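Local coordinates for hypothetical protein (Uncultured marine organism, PDB 2OD6) that is of unknown function but folds as a dimeric ferredoxin-like protein and binds the fatty acid 10-oxohexadecanoic acid in the crystal, at residues 6-11 and 64-69; 11-16 and 97-102; 47-52 and 59-64. All coordinates share one frame; numbering follows the deposited sequence. Where two conformers were deposited one is given.

Contact 1: 6-11 and 64-69. With OHA (10-oxohexadecanoic acid), chain E.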
loop_
_atom_site.group_PDB
_atom_site.type_symbol
_atom_site.label_atom_id
_atom_site.label_comp_id
_atom_site.label_asym_id
_atom_site.label_seq_id
_atom_site.Cartn_x
_atom_site.Cartn_y
_atom_site.Cartn_z
ATOM N N LYS A 6 -9.909 8.008 6.886
ATOM C CA LYS A 6 -9.507 7.915 5.509
ATOM C C LYS A 6 -9.623 6.478 5.042
ATOM O O LYS A 6 -9.572 5.528 5.825
ATOM C CB LYS A 6 -8.070 8.402 5.329
ATOM C CG LYS A 6 -7.936 9.879 5.556
ATOM C CD LYS A 6 -6.583 10.319 5.986
ATOM C CE LYS A 6 -5.559 10.286 4.919
ATOM N NZ LYS A 6 -4.601 11.422 5.162
ATOM N N PHE A 7 -9.802 6.336 3.756
ATOM C CA PHE A 7 -9.886 5.049 3.089
ATOM C C PHE A 7 -8.711 4.927 2.086
ATOM O O PHE A 7 -8.363 5.923 1.447
ATOM C CB PHE A 7 -11.201 4.941 2.307
ATOM C CG PHE A 7 -12.330 4.320 3.080
ATOM C CD1 PHE A 7 -12.670 4.784 4.341
ATOM C CD2 PHE A 7 -13.046 3.261 2.548
ATOM C CE1 PHE A 7 -13.723 4.209 5.069
ATOM C CE2 PHE A 7 -14.105 2.689 3.265
ATOM C CZ PHE A 7 -14.435 3.169 4.523
ATOM N N THR A 8 -8.122 3.725 1.974
ATOM C CA THR A 8 -7.023 3.427 1.042
ATOM C C THR A 8 -7.175 2.064 0.441
ATOM O O THR A 8 -7.411 1.106 1.152
ATOM C CB THR A 8 -5.651 3.490 1.719
ATOM O OG1 THR A 8 -5.447 4.810 2.239
ATOM C CG2 THR A 8 -4.492 3.233 0.719
ATOM N N SER A 9 -7.052 2.006 -0.879
ATOM C CA SER A 9 -7.117 0.764 -1.625
ATOM C C SER A 9 -5.738 0.490 -2.211
ATOM O O SER A 9 -5.054 1.442 -2.618
ATOM C CB SER A 9 -8.128 0.895 -2.715
ATOM O OG SER A 9 -9.407 1.119 -2.192
ATOM N N PHE A 10 -5.343 -0.784 -2.231
ATOM C CA PHE A 10 -4.082 -1.224 -2.819
ATOM C C PHE A 10 -4.416 -2.216 -3.838
ATOM O O PHE A 10 -4.937 -3.269 -3.497
ATOM C CB PHE A 10 -3.177 -1.898 -1.783
ATOM C CG PHE A 10 -2.908 -1.057 -0.585
ATOM C CD1 PHE A 10 -1.891 -0.119 -0.581
ATOM C CD2 PHE A 10 -3.699 -1.179 0.538
ATOM C CE1 PHE A 10 -1.655 0.665 0.536
ATOM C CE2 PHE A 10 -3.464 -0.395 1.658
ATOM C CZ PHE A 10 -2.452 0.533 1.658
ATOM N N THR A 11 -4.215 -1.867 -5.093
ATOM C CA THR A 11 -4.497 -2.851 -6.174
ATOM C C THR A 11 -3.169 -3.416 -6.600
ATOM O O THR A 11 -2.251 -2.636 -6.982
ATOM C CB THR A 11 -5.200 -2.120 -7.319
ATOM O OG1 THR A 11 -6.452 -1.608 -6.846
ATOM C CG2 THR A 11 -5.442 -3.020 -8.508
ATOM N N THR A 64 -1.723 2.541 -5.291
ATOM C CA THR A 64 -2.351 2.928 -4.094
ATOM C C THR A 64 -3.273 4.107 -4.423
ATOM O O THR A 64 -2.880 5.004 -5.148
ATOM C CB THR A 64 -1.331 3.327 -2.991
ATOM O OG1 THR A 64 -0.746 4.567 -3.366
ATOM C CG2 THR A 64 -0.239 2.263 -2.823
ATOM N N TYR A 65 -4.502 4.064 -3.903
ATOM C CA TYR A 65 -5.467 5.148 -4.005
ATOM C C TYR A 65 -5.768 5.653 -2.603
ATOM O O TYR A 65 -6.306 4.916 -1.789
ATOM C CB TYR A 65 -6.737 4.601 -4.622
ATOM C CG TYR A 65 -6.538 4.078 -5.979
ATOM C CD1 TYR A 65 -6.131 2.756 -6.155
ATOM C CD2 TYR A 65 -6.716 4.874 -7.104
ATOM C CE1 TYR A 65 -5.920 2.206 -7.436
ATOM C CE2 TYR A 65 -6.510 4.319 -8.417
ATOM C CZ TYR A 65 -6.114 3.005 -8.538
ATOM O OH TYR A 65 -5.912 2.497 -9.770
ATOM N N GLU A 66 -5.402 6.872 -2.285
ATOM C CA GLU A 66 -5.626 7.386 -0.970
ATOM C C GLU A 66 -6.818 8.352 -1.025
ATOM O O GLU A 66 -6.713 9.414 -1.612
ATOM C CB GLU A 66 -4.399 8.148 -0.469
ATOM C CG GLU A 66 -3.280 7.234 -0.007
ATOM C CD GLU A 66 -1.993 7.947 0.239
ATOM O OE1 GLU A 66 -1.945 8.949 1.001
ATOM O OE2 GLU A 66 -1.006 7.466 -0.338
ATOM N N TYR A 67 -7.924 7.972 -0.391
ATOM C CA TYR A 67 -9.119 8.781 -0.348
ATOM C C TYR A 67 -9.333 9.515 0.982
ATOM O O TYR A 67 -8.885 9.074 2.054
ATOM C CB TYR A 67 -10.322 7.909 -0.617
ATOM C CG TYR A 67 -10.230 7.032 -1.859
ATOM C CD1 TYR A 67 -10.465 7.554 -3.114
ATOM C CD2 TYR A 67 -9.951 5.675 -1.760
ATOM C CE1 TYR A 67 -10.403 6.746 -4.261
ATOM C CE2 TYR A 67 -9.910 4.870 -2.889
ATOM C CZ TYR A 67 -10.161 5.420 -4.129
ATOM O OH TYR A 67 -10.150 4.640 -5.264
ATOM N N LYS A 68 -10.058 10.618 0.904
ATOM C CA LYS A 68 -10.360 11.458 2.062
ATOM C C LYS A 68 -11.159 10.672 3.105
ATOM O O LYS A 68 -10.979 10.848 4.308
ATOM C CB LYS A 68 -11.166 12.677 1.579
ATOM C CG LYS A 68 -11.317 13.872 2.511
ATOM C CD LYS A 68 -12.061 15.057 1.766
ATOM C CE LYS A 68 -13.570 15.219 2.118
ATOM N NZ LYS A 68 -14.409 16.363 1.412
ATOM N N ASP A 69 -12.055 9.805 2.638
ATOM C CA ASP A 69 -13.040 9.169 3.528
ATOM C C ASP A 69 -13.841 8.164 2.757
ATOM O O ASP A 69 -13.612 7.980 1.569
ATOM C CB ASP A 69 -13.975 10.194 4.198
ATOM C CG ASP A 69 -14.613 11.209 3.218
ATOM O OD1 ASP A 69 -14.831 10.908 2.037
ATOM O OD2 ASP A 69 -14.942 12.316 3.679
HETATM O O2 OHA E . -10.173 2.155 -4.670
HETATM C C16 OHA E . -10.225 1.277 -5.527
HETATM O O3 OHA E . -10.633 0.102 -5.105
HETATM C C15 OHA E . -9.894 1.505 -6.995
HETATM C C14 OHA E . -9.552 0.193 -7.726
HETATM C C13 OHA E . -9.467 0.292 -9.270
HETATM C C12 OHA E . -8.143 -0.216 -9.879
HETATM C C11 OHA E . -8.215 -0.596 -11.383
HETATM C C10 OHA E . -7.071 -0.070 -12.274
HETATM C C9 OHA E . -7.319 1.402 -12.673
HETATM C C8 OHA E . -6.100 2.198 -13.196
HETATM C C7 OHA E . -6.429 3.694 -13.307
HETATM O O1 OHA E . -6.293 4.441 -12.342
HETATM C C6 OHA E . -6.951 4.333 -14.576
HETATM C C5 OHA E . -6.975 3.388 -15.777
HETATM C C4 OHA E . -7.411 4.148 -17.043
HETATM C C3 OHA E . -7.321 3.355 -18.362
HETATM C C2 OHA E . -5.953 2.737 -18.680
HETATM C C1 OHA E . -6.053 1.218 -18.742
#
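Strands 7-11 and 64-67 run antiparallel, their short axes at 171°, with F7–Y67 and S9–Y65 as hydrogen-bonded pairs and T8–E66 and F10–T64 as non-hydrogen-bonded ones. The bonding is straightest where Y65 N meets S9 O at 3.0 Å, and it slackens toward the other end, where F7 N to Y67 O is weak at 3.4 Å. S9, Y65 and Y67 share one face of the sheet, and the 10-oxohexadecanoic acid lies against it. S9 turns OG beside its own backbone N (chi1 -62°) and donates to OHA O2 at 2.8 Å. Y67 reaches that same oxygen from the tip of its ring, OH to OHA O2 2.6 Å, with O2 in the ring plane. Y65 works in two ways: one ring face, toward its rim, covers OHA C15, while OH donates to the keto oxygen OHA O1 at 3.2 Å. An alanine in place of Y65 would remove both ring and hydroxyl, and would probably leave the keto group and the chain near C15 less firmly held. On the opposite face F10 CD1 touches T64 CG2 at 3.7 Å, and E66, beside T8, goes on to a salt bridge with K46 of the second subunit. Two hydroxyls donating to one carboxyl oxygen would probably favour the ionised acid, and with the Y65 bond they grip the ligand at both of its polar groups.

Contact 2: 11-16 and 97-102. With OHA (10-oxohexadecanoic acid), chain E.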
loop_
_atom_site.group_PDB
_atom_site.type_symbol
_atom_site.label_atom_id
_atom_site.label_comp_id
_atom_site.label_asym_id
_atom_site.label_seq_id
_atom_site.Cartn_x
_atom_site.Cartn_y
_atom_site.Cartn_z
ATOM N N THR A 11 -4.215 -1.867 -5.093
ATOM C CA THR A 11 -4.497 -2.851 -6.174
ATOM C C THR A 11 -3.169 -3.416 -6.600
ATOM O O THR A 11 -2.251 -2.636 -6.982
ATOM C CB THR A 11 -5.200 -2.120 -7.319
ATOM O OG1 THR A 11 -6.452 -1.608 -6.846
ATOM C CG2 THR A 11 -5.442 -3.020 -8.508
ATOM N N THR A 12 -3.091 -4.744 -6.667
ATOM C CA THR A 12 -1.913 -5.424 -7.165
ATOM C C THR A 12 -2.273 -5.938 -8.531
ATOM O O THR A 12 -3.316 -6.604 -8.726
ATOM C CB THR A 12 -1.398 -6.578 -6.226
ATOM O OG1 THR A 12 -1.047 -6.008 -4.954
ATOM C CG2 THR A 12 -0.174 -7.289 -6.843
ATOM N N ALA A 13 -1.425 -5.574 -9.479
ATOM C CA ALA A 13 -1.565 -5.936 -10.863
ATOM C C ALA A 13 -0.400 -6.830 -11.328
ATOM O O ALA A 13 0.750 -6.408 -11.295
ATOM C CB ALA A 13 -1.617 -4.658 -11.635
ATOM N N ASP A 14 -0.686 -8.038 -11.816
ATOM C CA ASP A 14 0.342 -8.953 -12.258
ATOM C C ASP A 14 0.210 -9.225 -13.714
ATOM O O ASP A 14 -0.897 -9.410 -14.167
ATOM C CB ASP A 14 0.139 -10.327 -11.645
ATOM C CG ASP A 14 1.000 -10.554 -10.472
ATOM O OD1 ASP A 14 0.718 -9.903 -9.451
ATOM O OD2 ASP A 14 1.950 -11.362 -10.592
ATOM N N PHE A 15 1.349 -9.360 -14.394
ATOM C CA PHE A 15 1.407 -9.459 -15.827
ATOM C C PHE A 15 2.256 -10.623 -16.130
ATOM O O PHE A 15 3.026 -11.108 -15.294
ATOM C CB PHE A 15 2.012 -8.210 -16.448
ATOM C CG PHE A 15 1.322 -6.968 -16.044
ATOM C CD1 PHE A 15 1.709 -6.327 -14.937
ATOM C CD2 PHE A 15 0.206 -6.493 -16.726
ATOM C CE1 PHE A 15 1.076 -5.212 -14.533
ATOM C CE2 PHE A 15 -0.446 -5.333 -16.302
ATOM C CZ PHE A 15 -0.017 -4.731 -15.205
ATOM N N ILE A 16 2.054 -11.114 -17.336
ATOM C CA ILE A 16 2.761 -12.236 -17.832
ATOM C C ILE A 16 4.239 -12.044 -18.193
ATOM O O ILE A 16 4.944 -13.047 -18.422
ATOM C CB ILE A 16 2.100 -12.611 -19.152
ATOM C CG1 ILE A 16 0.863 -13.423 -18.908
ATOM C CG2 ILE A 16 3.061 -13.296 -20.028
ATOM C CD1 ILE A 16 0.470 -14.064 -20.185
ATOM N N ALA A 97 -3.540 -9.054 -17.668
ATOM C CA ALA A 97 -3.293 -8.804 -16.246
ATOM C C ALA A 97 -4.275 -9.492 -15.277
ATOM O O ALA A 97 -5.402 -9.773 -15.634
ATOM C CB ALA A 97 -3.309 -7.340 -15.976
ATOM N N LYS A 98 -3.825 -9.736 -14.043
ATOM C CA LYS A 98 -4.646 -10.272 -12.945
ATOM C C LYS A 98 -4.602 -9.199 -11.917
ATOM O O LYS A 98 -3.516 -8.705 -11.639
ATOM C CB LYS A 98 -4.030 -11.530 -12.341
ATOM C CG LYS A 98 -3.891 -12.662 -13.302
ATOM C CD LYS A 98 -3.599 -14.008 -12.597
ATOM C CE LYS A 98 -3.802 -15.166 -13.538
ATOM N NZ LYS A 98 -3.129 -16.435 -13.078
ATOM N N PHE A 99 -5.746 -8.781 -11.359
ATOM C CA PHE A 99 -5.711 -7.580 -10.414
ATOM C C PHE A 99 -6.336 -8.070 -9.148
ATOM O O PHE A 99 -7.300 -8.804 -9.223
ATOM C CB PHE A 99 -6.606 -6.460 -10.892
ATOM C CG PHE A 99 -6.168 -5.848 -12.158
ATOM C CD1 PHE A 99 -6.562 -6.387 -13.363
ATOM C CD2 PHE A 99 -5.360 -4.737 -12.157
ATOM C CE1 PHE A 99 -6.130 -5.831 -14.561
ATOM C CE2 PHE A 99 -4.924 -4.165 -13.340
ATOM C CZ PHE A 99 -5.318 -4.704 -14.550
ATOM N N THR A 100 -5.817 -7.668 -7.995
ATOM C CA THR A 100 -6.470 -7.976 -6.721
ATOM C C THR A 100 -6.347 -6.736 -5.858
ATOM O O THR A 100 -5.287 -6.120 -5.815
ATOM C CB THR A 100 -5.865 -9.242 -6.010
ATOM O OG1 THR A 100 -4.438 -9.114 -5.899
ATOM C CG2 THR A 100 -6.213 -10.530 -6.773
ATOM N N THR A 101 -7.447 -6.331 -5.218
ATOM C CA THR A 101 -7.462 -5.101 -4.415
ATOM C C THR A 101 -7.727 -5.361 -2.949
ATOM O O THR A 101 -8.619 -6.117 -2.598
ATOM C CB THR A 101 -8.467 -4.070 -4.940
ATOM O OG1 THR A 101 -8.166 -3.792 -6.304
ATOM C CG2 THR A 101 -8.351 -2.746 -4.154
ATOM N N SER A 102 -6.938 -4.716 -2.095
ATOM C CA SER A 102 -7.202 -4.730 -0.690
ATOM C C SER A 102 -7.667 -3.350 -0.330
ATOM O O SER A 102 -6.896 -2.392 -0.376
ATOM C CB SER A 102 -5.974 -5.205 0.095
ATOM O OG SER A 102 -5.920 -6.627 -0.062
HETATM O O2 OHA E . -10.173 2.155 -4.670
HETATM C C16 OHA E . -10.225 1.277 -5.527
HETATM O O3 OHA E . -10.633 0.102 -5.105
HETATM C C15 OHA E . -9.894 1.505 -6.995
HETATM C C14 OHA E . -9.552 0.193 -7.726
HETATM C C13 OHA E . -9.467 0.292 -9.270
HETATM C C12 OHA E . -8.143 -0.216 -9.879
HETATM C C11 OHA E . -8.215 -0.596 -11.383
HETATM C C10 OHA E . -7.071 -0.070 -12.274
HETATM C C9 OHA E . -7.319 1.402 -12.673
HETATM C C8 OHA E . -6.100 2.198 -13.196
HETATM C C7 OHA E . -6.429 3.694 -13.307
HETATM O O1 OHA E . -6.293 4.441 -12.342
HETATM C C6 OHA E . -6.951 4.333 -14.576
HETATM C C5 OHA E . -6.975 3.388 -15.777
HETATM C C4 OHA E . -7.411 4.148 -17.043
HETATM C C3 OHA E . -7.321 3.355 -18.362
HETATM C C2 OHA E . -5.953 2.737 -18.680
HETATM C C1 OHA E . -6.053 1.218 -18.742
HETATM O O HOH W 1 -2.789 -9.512 -8.573
#
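T11 faces T101 in a non-hydrogen-bonded pair, and the two side chains supply a link of their own: T11 OG1 and T101 OG1 are hydrogen-bonded at 2.8 Å. T11 keeps OG1 beside its backbone N (chi1 -63°), which leaves CG2 anti to that N and at the edge of the F99 ring, 4.0 Å from CD2 of F99. The T101 methyl, CG2, crosses toward the ligand and ends 3.8 Å from OHA O3. T12 then forms a two-way pair with T100, its N donating almost perfectly straight to T100 O (2.7 Å, 176°). A water adds a second donor to T12 O and is also hydrogen-bonded to T100 OG1, bridging the strands on the face where both threonine side chains lie. A13 offers only a methyl, CB, which packs obliquely on the F99 ring 3.8 Å from its CE2. D14 repeats the two-way pairing with K98, N to K98 O 2.9 Å, while its carboxylate turns to R60 on strand 59-67. F15 ends the walk with ring atom CE2 3.5 Å from CB of A97, as its ring meets F24 of helix 18-40. This antiparallel pairing of the first strand with the last, which takes the outermost place in the 2-3-1-4 sheet of the chain, is a hallmark of the ferredoxin-like fold, and here T11 and T101 add it to the fatty acid pocket.

Contact 3: 47-52 and 59-64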
loop_
_atom_site.group_PDB
_atom_site.type_symbol
_atom_site.label_atom_id
_atom_site.label_comp_id
_atom_site.label_asym_id
_atom_site.label_seq_id
_atom_site.Cartn_x
_atom_site.Cartn_y
_atom_site.Cartn_z
ATOM N N PHE A 47 -2.463 9.271 -5.672
ATOM C CA PHE A 47 -2.284 7.981 -6.354
ATOM C C PHE A 47 -0.778 7.644 -6.479
ATOM O O PHE A 47 0.040 8.543 -6.628
ATOM C CB PHE A 47 -2.887 8.040 -7.743
ATOM C CG PHE A 47 -2.539 6.863 -8.605
ATOM C CD1 PHE A 47 -3.323 5.742 -8.587
ATOM C CD2 PHE A 47 -1.429 6.899 -9.473
ATOM C CE1 PHE A 47 -3.016 4.651 -9.382
ATOM C CE2 PHE A 47 -1.113 5.809 -10.280
ATOM C CZ PHE A 47 -1.922 4.695 -10.245
ATOM N N SER A 48 -0.421 6.346 -6.443
ATOM C CA SER A 48 0.980 5.921 -6.726
ATOM C C SER A 48 0.975 4.601 -7.369
ATOM O O SER A 48 0.046 3.860 -7.137
ATOM C CB SER A 48 1.890 5.963 -5.481
ATOM O OG SER A 48 1.637 4.920 -4.557
HETATM N N MSE A 49 1.963 4.362 -8.241
HETATM C CA MSE A 49 2.196 3.041 -8.850
HETATM C C MSE A 49 3.610 2.633 -8.442
HETATM O O MSE A 49 4.526 3.428 -8.512
HETATM C CB MSE A 49 1.971 3.066 -10.380
HETATM C CG MSE A 49 2.252 1.816 -11.119
HETATM SE SE MSE A 49 1.150 1.987 -12.737
HETATM C CE MSE A 49 1.887 3.802 -13.256
ATOM N N ASN A 50 3.796 1.349 -8.085
ATOM C CA ASN A 50 5.044 0.920 -7.400
ATOM C C ASN A 50 5.442 -0.364 -7.957
ATOM O O ASN A 50 4.585 -1.207 -7.994
ATOM C CB ASN A 50 4.768 0.779 -5.891
ATOM C CG ASN A 50 4.210 2.045 -5.270
ATOM O OD1 ASN A 50 4.976 2.908 -4.849
ATOM N ND2 ASN A 50 2.831 2.159 -5.179
ATOM N N ARG A 51 6.685 -0.511 -8.427
ATOM C CA ARG A 51 7.117 -1.758 -9.074
ATOM C C ARG A 51 7.659 -2.633 -7.955
ATOM O O ARG A 51 8.549 -2.188 -7.226
ATOM C CB ARG A 51 8.281 -1.433 -10.024
ATOM C CG ARG A 51 9.087 -2.608 -10.506
ATOM C CD ARG A 51 8.271 -3.312 -11.349
ATOM N NE ARG A 51 8.965 -4.485 -11.878
ATOM C CZ ARG A 51 10.046 -4.468 -12.650
ATOM N NH1 ARG A 51 10.553 -3.361 -13.145
ATOM N NH2 ARG A 51 10.521 -5.633 -13.039
ATOM N N VAL A 52 7.196 -3.882 -7.877
ATOM C CA VAL A 52 7.606 -4.783 -6.795
ATOM C C VAL A 52 8.871 -5.504 -7.283
ATOM O O VAL A 52 8.839 -6.176 -8.324
ATOM C CB VAL A 52 6.508 -5.797 -6.402
ATOM C CG1 VAL A 52 7.089 -6.837 -5.318
ATOM C CG2 VAL A 52 5.192 -5.067 -5.855
ATOM N N PHE A 59 6.142 -9.831 -12.628
ATOM C CA PHE A 59 5.944 -8.515 -13.179
ATOM C C PHE A 59 4.779 -7.857 -12.498
ATOM O O PHE A 59 3.652 -8.150 -12.804
ATOM C CB PHE A 59 5.763 -8.695 -14.680
ATOM C CG PHE A 59 6.873 -9.410 -15.276
ATOM C CD1 PHE A 59 8.078 -8.798 -15.460
ATOM C CD2 PHE A 59 6.763 -10.749 -15.507
ATOM C CE1 PHE A 59 9.180 -9.517 -15.959
ATOM C CE2 PHE A 59 7.852 -11.504 -16.025
ATOM C CZ PHE A 59 9.068 -10.868 -16.264
ATOM N N ARG A 60 4.997 -6.875 -11.613
ATOM C CA ARG A 60 3.948 -6.592 -10.700
ATOM C C ARG A 60 4.089 -5.170 -10.180
ATOM O O ARG A 60 5.154 -4.746 -9.865
ATOM C CB ARG A 60 3.989 -7.645 -9.547
ATOM C CG ARG A 60 2.906 -7.540 -8.464
ATOM C CD ARG A 60 3.068 -8.627 -7.331
ATOM N NE ARG A 60 2.968 -10.030 -7.832
ATOM C CZ ARG A 60 3.385 -11.090 -7.158
ATOM N NH1 ARG A 60 3.852 -10.994 -5.949
ATOM N NH2 ARG A 60 3.279 -12.299 -7.711
ATOM N N VAL A 61 2.970 -4.497 -10.161
ATOM C CA VAL A 61 2.907 -3.135 -9.568
ATOM C C VAL A 61 1.879 -3.149 -8.509
ATOM O O VAL A 61 0.897 -3.840 -8.581
ATOM C CB VAL A 61 2.608 -2.079 -10.641
ATOM C CG1 VAL A 61 3.783 -2.069 -11.681
ATOM C CG2 VAL A 61 1.256 -2.303 -11.333
ATOM N N VAL A 62 2.085 -2.321 -7.487
ATOM C CA VAL A 62 1.030 -2.024 -6.563
ATOM C C VAL A 62 0.629 -0.564 -6.768
ATOM O O VAL A 62 1.459 0.336 -6.722
ATOM C CB VAL A 62 1.453 -2.260 -5.062
ATOM C CG1 VAL A 62 0.346 -1.790 -4.066
ATOM C CG2 VAL A 62 1.763 -3.740 -4.852
HETATM N N MSE A 63 -0.674 -0.359 -6.948
HETATM C CA MSE A 63 -1.282 0.933 -7.093
HETATM C C MSE A 63 -2.005 1.358 -5.802
HETATM O O MSE A 63 -2.816 0.593 -5.232
HETATM C CB MSE A 63 -2.210 0.859 -8.292
HETATM C CG MSE A 63 -1.421 0.632 -9.584
HETATM SE SE MSE A 63 -2.681 0.726 -11.072
HETATM C CE MSE A 63 -3.594 -0.897 -10.861
ATOM N N THR A 64 -1.723 2.541 -5.291
ATOM C CA THR A 64 -2.351 2.928 -4.094
ATOM C C THR A 64 -3.273 4.107 -4.423
ATOM O O THR A 64 -2.880 5.004 -5.148
ATOM C CB THR A 64 -1.331 3.327 -2.991
ATOM O OG1 THR A 64 -0.746 4.567 -3.366
ATOM C CG2 THR A 64 -0.239 2.263 -2.823
HETATM O O HOH W 2 7.842 -7.053 -10.780
#
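M49, V61 and M63 form the apolar centre, their side chains side by side on one face of the hairpin, with the F47 ring joining at the end. M49 sets CG anti to its backbone N (chi1 177°), so that this atom lies 3.9 Å from V61 CB and also packs on M63 CG. M63 runs alongside F47, its CB 4.0 Å from F47 CE1, and its selenium (both methionines are selenomethionine) stands at the edge of the ring, 5.3 Å from the F47 ring centroid, as a Met-aromatic contact. Helix 18-40 covers this face through M21, F24 and V28, and M63 also touches the bound fatty acid. On the other face V52 and V62 cross obliquely, CG2 to CG2 3.8 Å, and the chemistry turns polar along the same face. N50 swings its amide back across the pair: ND2 donates to V62 O at 2.8 Å from above the carbonyl plane, and to S48 OG at 3.1 Å. V62 O thus receives a short side-chain bond beside the weak backbone bond from N50 N. S48 and T64 both hold their hydroxyl in the crowded position between backbone N and carbonyl carbon (chi1 73° and 71°), which brings S48 OG and T64 OG1 to 2.7 Å, a hydrogen bond. At the far end V52 N bonds R60 O almost straight at 3.0 Å. A water there accepts from R51 NE, donates to V52 O and takes a weak bond from R60 N, while the R60 guanidinium pairs with D14. This is the antiparallel beta hairpin of a ferredoxin-like subunit; its outer strand, 47-52, pairs antiparallel with a strand of the second subunit, so the sheet continues across the dimer, consistent with the dimeric alpha-beta barrel relatives.

In the fold
All three contacts are seams of one antiparallel sheet, ordered 44-52, 59-67, 7-15, 98-109. Contacts 1 and 2 share T11 on strand 7-15, with centres about 16 Å apart; F10 O and S102 N, 2.8 Å apart, probably hydrogen-bond between them. Contact 3, nested in sequence inside the loops closed by both others, shares T64 with contact 1, their centres about 14 Å apart, and the Y65 ring of contact 1 meets F47 edge-to-face. It lies nearest contact 2, about 9 Å between centres, tied by the salt bridge D14 OD1 to R60 NE at 2.8 Å. S9, Y65 and Y67 of contact 1 hydrogen-bond the ligand; T101 and M63 bring contacts 2 and 3 into the same pocket.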